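Local coordinates for uronate isomerase (PDB 2Q01), which catalyses the isomerisation of D-glucuronate to D-fructuronate and of D-galacturonate to D-tagaturonate in pentose and glucuronate interconversion, at residues Leu168-Gly173 and Val193-Arg198; Ala247-His252 and Val305-Pro310. All blocks are in the same frame, centred on the assembly; numbering follows the deposited sequence.

Both contacts are buried in the core, and both join parallel neighbours in the barrel wall of this TIM-barrel enzyme: contact 1 pairs 168-173 with 193-198, contact 2 pairs 247-252 with 305-310. They are adjacent, since the backbone of Tyr197 in contact 1 runs beside Ser249 and Asp251 in contact 2, and the Arg198 guanidinium forms a salt bridge with the Asp251 carboxylate. In contact 1 regular pairing soon gives way to loops; the hydrogen bonds between its two segments run from backbone to backbone, and side chains add apolar packing. Contact 2 keeps strand pairing for four residues and adds side-chain hydrogen bonds, among them a His-carboxylate pair.

Contact 1 of 2, residues Leu168-Gly173 and Val193-Arg198; sequences LATTEG and VITAYR
Thr171 puts its methyl CG2 obliquely across the aliphatic part of Arg198, 3.6 Å from Arg198 CB, with Arg198 CD also near. Arg198 CG lies anti to the backbone N (chi1 -162°), and the chain runs extended to NE; its guanidinium is claimed by Asp251 and Asp200, while Thr171 OG1 turns to the carbonyl of Gly42. Strands 165-169 and 192-194, with helix 179-186 between them, form a beta-alpha-beta unit of the TIM barrel; here Ile194 N gives a bond to Leu168 O at 2.8 Å, nearly along the C=O axis, and Thr170 N returns one to Ile194 O, again 2.8 Å, from above the carbonyl plane. Ala169 CB rests on Ile194 CG1 at 3.8 Å, whereas Thr170 CG2 crosses obliquely to Val193 CG1 at 4.0 Å. Thr170 OG1, in the crowded position between backbone N and carbonyl carbon (chi1 74°), donates to Glu172 OE1 at 2.7 Å from above the carboxylate plane and also bonds to His181. An alanine here would lose both bonds and the methyl packing, and would probably leave the Glu172 carboxylate less firmly placed. Further along, Glu172 N reaches Ala196 O at 3.2 Å and Arg198 N reaches Glu172 O in the carbonyl plane. Backbone bonds thus carry the pairing into the loops, while the hydroxyl of Thr170 probably helps to steady the buried acid.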
loop_
_atom_site.group_PDB
_atom_site.type_symbol
_atom_site.label_atom_id
_atom_site.label_comp_id
_atom_site.label_asym_id
_atom_site.label_seq_id
_atom_site.Cartn_x
_atom_site.Cartn_y
_atom_site.Cartn_z
ATOM N N LEU B 168 -12.581 -10.802 29.403
ATOM C CA LEU B 168 -12.967 -9.538 28.778
ATOM C C LEU B 168 -12.258 -8.394 29.487
ATOM O O LEU B 168 -12.368 -8.254 30.701
ATOM C CB LEU B 168 -14.484 -9.339 28.849
ATOM C CG LEU B 168 -15.113 -8.093 28.220
ATOM C CD1 LEU B 168 -14.836 -8.026 26.723
ATOM C CD2 LEU B 168 -16.610 -8.077 28.473
ATOM N N ALA B 169 -11.527 -7.584 28.731
ATOM C CA ALA B 169 -10.862 -6.413 29.298
ATOM C C ALA B 169 -11.583 -5.124 28.920
ATOM O O ALA B 169 -11.988 -4.936 27.771
ATOM C CB ALA B 169 -9.391 -6.355 28.875
ATOM N N THR B 170 -11.752 -4.249 29.904
ATOM C CA THR B 170 -12.261 -2.901 29.674
ATOM C C THR B 170 -11.090 -1.905 29.755
ATOM O O THR B 170 -9.964 -2.296 30.053
ATOM C CB THR B 170 -13.377 -2.543 30.679
ATOM O OG1 THR B 170 -12.801 -2.289 31.964
ATOM C CG2 THR B 170 -14.379 -3.684 30.803
ATOM N N THR B 171 -11.345 -0.627 29.484
ATOM C CA THR B 171 -10.264 0.366 29.422
ATOM C C THR B 171 -10.564 1.613 30.264
ATOM O O THR B 171 -11.512 2.351 29.977
ATOM C CB THR B 171 -9.943 0.744 27.952
ATOM O OG1 THR B 171 -9.645 -0.444 27.209
ATOM C CG2 THR B 171 -8.757 1.675 27.869
ATOM N N GLU B 172 -9.760 1.826 31.308
ATOM C CA GLU B 172 -9.928 2.974 32.215
ATOM C C GLU B 172 -8.640 3.777 32.344
ATOM O O GLU B 172 -7.547 3.241 32.170
ATOM C CB GLU B 172 -10.375 2.548 33.626
ATOM C CG GLU B 172 -11.105 1.204 33.761
ATOM C CD GLU B 172 -12.524 1.200 33.225
ATOM O OE1 GLU B 172 -12.788 0.410 32.300
ATOM O OE2 GLU B 172 -13.377 1.963 33.730
ATOM N N GLY B 173 -8.776 5.063 32.649
ATOM C CA GLY B 173 -7.633 5.913 32.965
ATOM C C GLY B 173 -7.304 5.885 34.447
ATOM O O GLY B 173 -8.099 5.393 35.245
ATOM N N VAL B 193 -13.800 -10.312 34.126
ATOM C CA VAL B 193 -13.790 -8.976 33.553
ATOM C C VAL B 193 -12.655 -8.189 34.202
ATOM O O VAL B 193 -12.667 -7.936 35.407
ATOM C CB VAL B 193 -15.140 -8.251 33.728
ATOM C CG1 VAL B 193 -15.064 -6.839 33.165
ATOM C CG2 VAL B 193 -16.267 -9.043 33.052
ATOM N N ILE B 194 -11.661 -7.836 33.396
ATOM C CA ILE B 194 -10.491 -7.107 33.882
ATOM C C ILE B 194 -10.395 -5.728 33.237
ATOM O O ILE B 194 -11.270 -5.327 32.469
ATOM C CB ILE B 194 -9.171 -7.901 33.676
ATOM C CG1 ILE B 194 -8.949 -8.242 32.200
ATOM C CG2 ILE B 194 -9.177 -9.153 34.530
ATOM C CD1 ILE B 194 -7.547 -8.720 31.886
ATOM N N THR B 195 -9.328 -5.009 33.559
ATOM C CA THR B 195 -9.151 -3.646 33.077
ATOM C C THR B 195 -7.835 -3.474 32.309
ATOM O O THR B 195 -7.028 -4.401 32.224
ATOM C CB THR B 195 -9.269 -2.627 34.242
ATOM O OG1 THR B 195 -9.090 -1.300 33.743
ATOM C CG2 THR B 195 -8.242 -2.911 35.335
ATOM N N ALA B 196 -7.652 -2.295 31.721
ATOM C CA ALA B 196 -6.400 -1.925 31.069
ATOM C C ALA B 196 -6.068 -0.480 31.423
ATOM O O ALA B 196 -6.966 0.355 31.527
ATOM C CB ALA B 196 -6.511 -2.098 29.563
ATOM N N TYR B 197 -4.779 -0.201 31.610
ATOM C CA TYR B 197 -4.300 1.116 32.037
ATOM C C TYR B 197 -4.088 2.067 30.860
ATOM O O TYR B 197 -3.162 1.884 30.073
ATOM C CB TYR B 197 -2.991 0.947 32.808
ATOM C CG TYR B 197 -2.490 2.183 33.527
ATOM C CD1 TYR B 197 -3.032 2.561 34.753
ATOM C CD2 TYR B 197 -1.446 2.946 33.004
ATOM C CE1 TYR B 197 -2.571 3.669 35.429
ATOM C CE2 TYR B 197 -0.970 4.067 33.677
ATOM C CZ TYR B 197 -1.541 4.416 34.892
ATOM O OH TYR B 197 -1.104 5.511 35.579
ATOM N N ARG B 198 -4.934 3.089 30.748
ATOM C CA ARG B 198 -4.841 4.046 29.643
ATOM C C ARG B 198 -4.615 5.477 30.141
ATOM O O ARG B 198 -5.575 6.226 30.322
ATOM C CB ARG B 198 -6.099 3.989 28.781
ATOM C CG ARG B 198 -5.928 4.597 27.400
ATOM C CD ARG B 198 -7.248 5.071 26.841
ATOM N NE ARG B 198 -7.094 5.618 25.496
ATOM C CZ ARG B 198 -7.331 4.948 24.370
ATOM N NH1 ARG B 198 -7.753 3.688 24.405
ATOM N NH2 ARG B 198 -7.151 5.548 23.200
#

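Contact 2 of 2, residues Ala247-His252 and Val305-Pro310; sequences ATSSDH and VMQIHP
Val305 starts the pairing: its N donates to Thr248 O on an in-plane lone pair, and its O takes Ser250 N at 2.7 Å, nearly along the C=O axis. Ser249 OG, anti to its backbone N (chi1 -170°), lies within reach of that same carbonyl. Met306 turns to the face shared with Ser250 and His252, where its CG meets His252 NE2 at 3.5 Å, the two side chains crossing at about a right angle. Ser250 OG and His252 NE2, 2.7 Å apart, share a hydrogen bond that probably helps to fix the imidazole's rotation beside the methionine, and helix 281-302 packs over this face. Gln307 points to the other side. Its chain, extended beyond CG, brings OE1 to 2.9 Å from Ser249 OG, while its backbone takes His252 N on O and gives N to Ser250 O. Ile308 leans on strand 357-359. His309 closes the run: its N bonds to His252 O at 2.9 Å, and its ND1 donates to the syn lone pair of Asp251 OD1 at 2.5 Å. That oxygen lies near the ring plane, yet carboxylate and ring stand 82° apart. Asp251 OD2 holds Arg198, which probably keeps the acid ionised, and the His309 ring stacks with His41 and Phe360. Parallel neighbours whose side chains alternate between a face packed by helix 281-302 and one carrying Ser249, Asp251 and Gln307 fit the TIM barrel of the metallo-dependent hydrolase superfamily; the Asp251-His309 pair sits toward the C-terminal ends of the strands, where active sites of this fold lie.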
loop_
_atom_site.group_PDB
_atom_site.type_symbol
_atom_site.label_atom_id
_atom_site.label_comp_id
_atom_site.label_asym_id
_atom_site.label_seq_id
_atom_site.Cartn_x
_atom_site.Cartn_y
_atom_site.Cartn_z
ATOM N N ALA B 247 -5.626 -6.296 35.674
ATOM C CA ALA B 247 -4.953 -5.798 34.470
ATOM C C ALA B 247 -3.618 -6.477 34.205
ATOM O O ALA B 247 -2.855 -6.772 35.127
ATOM C CB ALA B 247 -4.759 -4.296 34.533
ATOM N N THR B 248 -3.364 -6.738 32.929
ATOM C CA THR B 248 -2.094 -7.286 32.477
ATOM C C THR B 248 -1.493 -6.375 31.414
ATOM O O THR B 248 -0.357 -6.579 30.979
ATOM C CB THR B 248 -2.264 -8.703 31.875
ATOM O OG1 THR B 248 -3.156 -8.655 30.753
ATOM C CG2 THR B 248 -2.802 -9.699 32.902
ATOM N N SER B 249 -2.256 -5.359 31.015
ATOM C CA SER B 249 -1.849 -4.501 29.913
ATOM C C SER B 249 -2.031 -3.007 30.169
ATOM O O SER B 249 -2.809 -2.592 31.028
ATOM C CB SER B 249 -2.578 -4.911 28.631
ATOM O OG SER B 249 -2.032 -4.247 27.507
ATOM N N SER B 250 -1.282 -2.203 29.421
ATOM C CA SER B 250 -1.486 -0.764 29.391
ATOM C C SER B 250 -1.761 -0.361 27.939
ATOM O O SER B 250 -1.443 -1.112 27.011
ATOM C CB SER B 250 -0.295 -0.009 29.989
ATOM O OG SER B 250 0.695 0.260 29.020
ATOM N N ASP B 251 -2.361 0.806 27.740
ATOM C CA ASP B 251 -2.754 1.243 26.395
ATOM C C ASP B 251 -2.457 2.727 26.167
ATOM O O ASP B 251 -2.712 3.554 27.037
ATOM C CB ASP B 251 -4.237 0.937 26.149
ATOM C CG ASP B 251 -4.679 1.265 24.735
ATOM O OD1 ASP B 251 -3.854 1.134 23.805
ATOM O OD2 ASP B 251 -5.854 1.651 24.548
ATOM N N HIS B 252 -1.918 3.052 24.991
ATOM C CA HIS B 252 -1.463 4.408 24.679
ATOM C C HIS B 252 -1.898 4.866 23.292
ATOM O O HIS B 252 -1.328 4.452 22.286
ATOM C CB HIS B 252 0.060 4.498 24.835
ATOM C CG HIS B 252 0.554 3.887 26.109
ATOM N ND1 HIS B 252 0.556 4.571 27.304
ATOM C CD2 HIS B 252 0.987 2.637 26.391
ATOM C CE1 HIS B 252 0.998 3.777 28.262
ATOM N NE2 HIS B 252 1.268 2.598 27.734
ATOM N N VAL B 305 2.034 -5.279 30.050
ATOM C CA VAL B 305 2.248 -5.338 28.607
ATOM C C VAL B 305 1.774 -4.035 27.967
ATOM O O VAL B 305 0.670 -3.572 28.213
ATOM C CB VAL B 305 1.534 -6.560 27.982
ATOM C CG1 VAL B 305 1.521 -6.461 26.488
ATOM C CG2 VAL B 305 2.218 -7.851 28.410
ATOM N N MET B 306 2.625 -3.439 27.145
ATOM C CA MET B 306 2.395 -2.090 26.677
ATOM C C MET B 306 1.858 -2.065 25.251
ATOM O O MET B 306 2.557 -2.440 24.318
ATOM C CB MET B 306 3.711 -1.333 26.770
ATOM C CG MET B 306 3.597 0.149 26.788
ATOM S SD MET B 306 5.240 0.797 27.086
ATOM C CE MET B 306 5.325 1.936 25.720
ATOM N N GLN B 307 0.621 -1.614 25.081
ATOM C CA GLN B 307 0.049 -1.477 23.741
ATOM C C GLN B 307 0.145 -0.048 23.218
ATOM O O GLN B 307 -0.357 0.885 23.840
ATOM C CB GLN B 307 -1.412 -1.921 23.716
ATOM C CG GLN B 307 -1.676 -3.284 24.315
ATOM C CD GLN B 307 -3.159 -3.582 24.411
ATOM O OE1 GLN B 307 -3.791 -3.320 25.435
ATOM N NE2 GLN B 307 -3.728 -4.116 23.334
ATOM N N ILE B 308 0.775 0.120 22.061
ATOM C CA ILE B 308 0.806 1.419 21.407
ATOM C C ILE B 308 -0.168 1.456 20.223
ATOM O O ILE B 308 -0.034 0.691 19.261
ATOM C CB ILE B 308 2.245 1.828 21.003
ATOM C CG1 ILE B 308 3.166 1.792 22.232
ATOM C CG2 ILE B 308 2.253 3.222 20.357
ATOM C CD1 ILE B 308 4.645 1.865 21.907
ATOM N N HIS B 309 -1.154 2.347 20.333
ATOM C CA HIS B 309 -2.176 2.598 19.315
ATOM C C HIS B 309 -2.016 4.001 18.707
ATOM O O HIS B 309 -2.797 4.902 19.031
ATOM C CB HIS B 309 -3.562 2.533 19.962
ATOM C CG HIS B 309 -4.094 1.148 20.145
ATOM N ND1 HIS B 309 -4.044 0.487 21.352
ATOM C CD2 HIS B 309 -4.713 0.309 19.282
ATOM C CE1 HIS B 309 -4.597 -0.706 21.223
ATOM N NE2 HIS B 309 -5.012 -0.839 19.975
ATOM N N PRO B 310 -1.016 4.208 17.828
ATOM C CA PRO B 310 -0.825 5.575 17.369
ATOM C C PRO B 310 -1.500 5.920 16.034
ATOM O O PRO B 310 -1.939 5.028 15.299
ATOM C CB PRO B 310 0.693 5.656 17.208
ATOM C CG PRO B 310 1.098 4.245 16.820
ATOM C CD PRO B 310 -0.011 3.306 17.236
#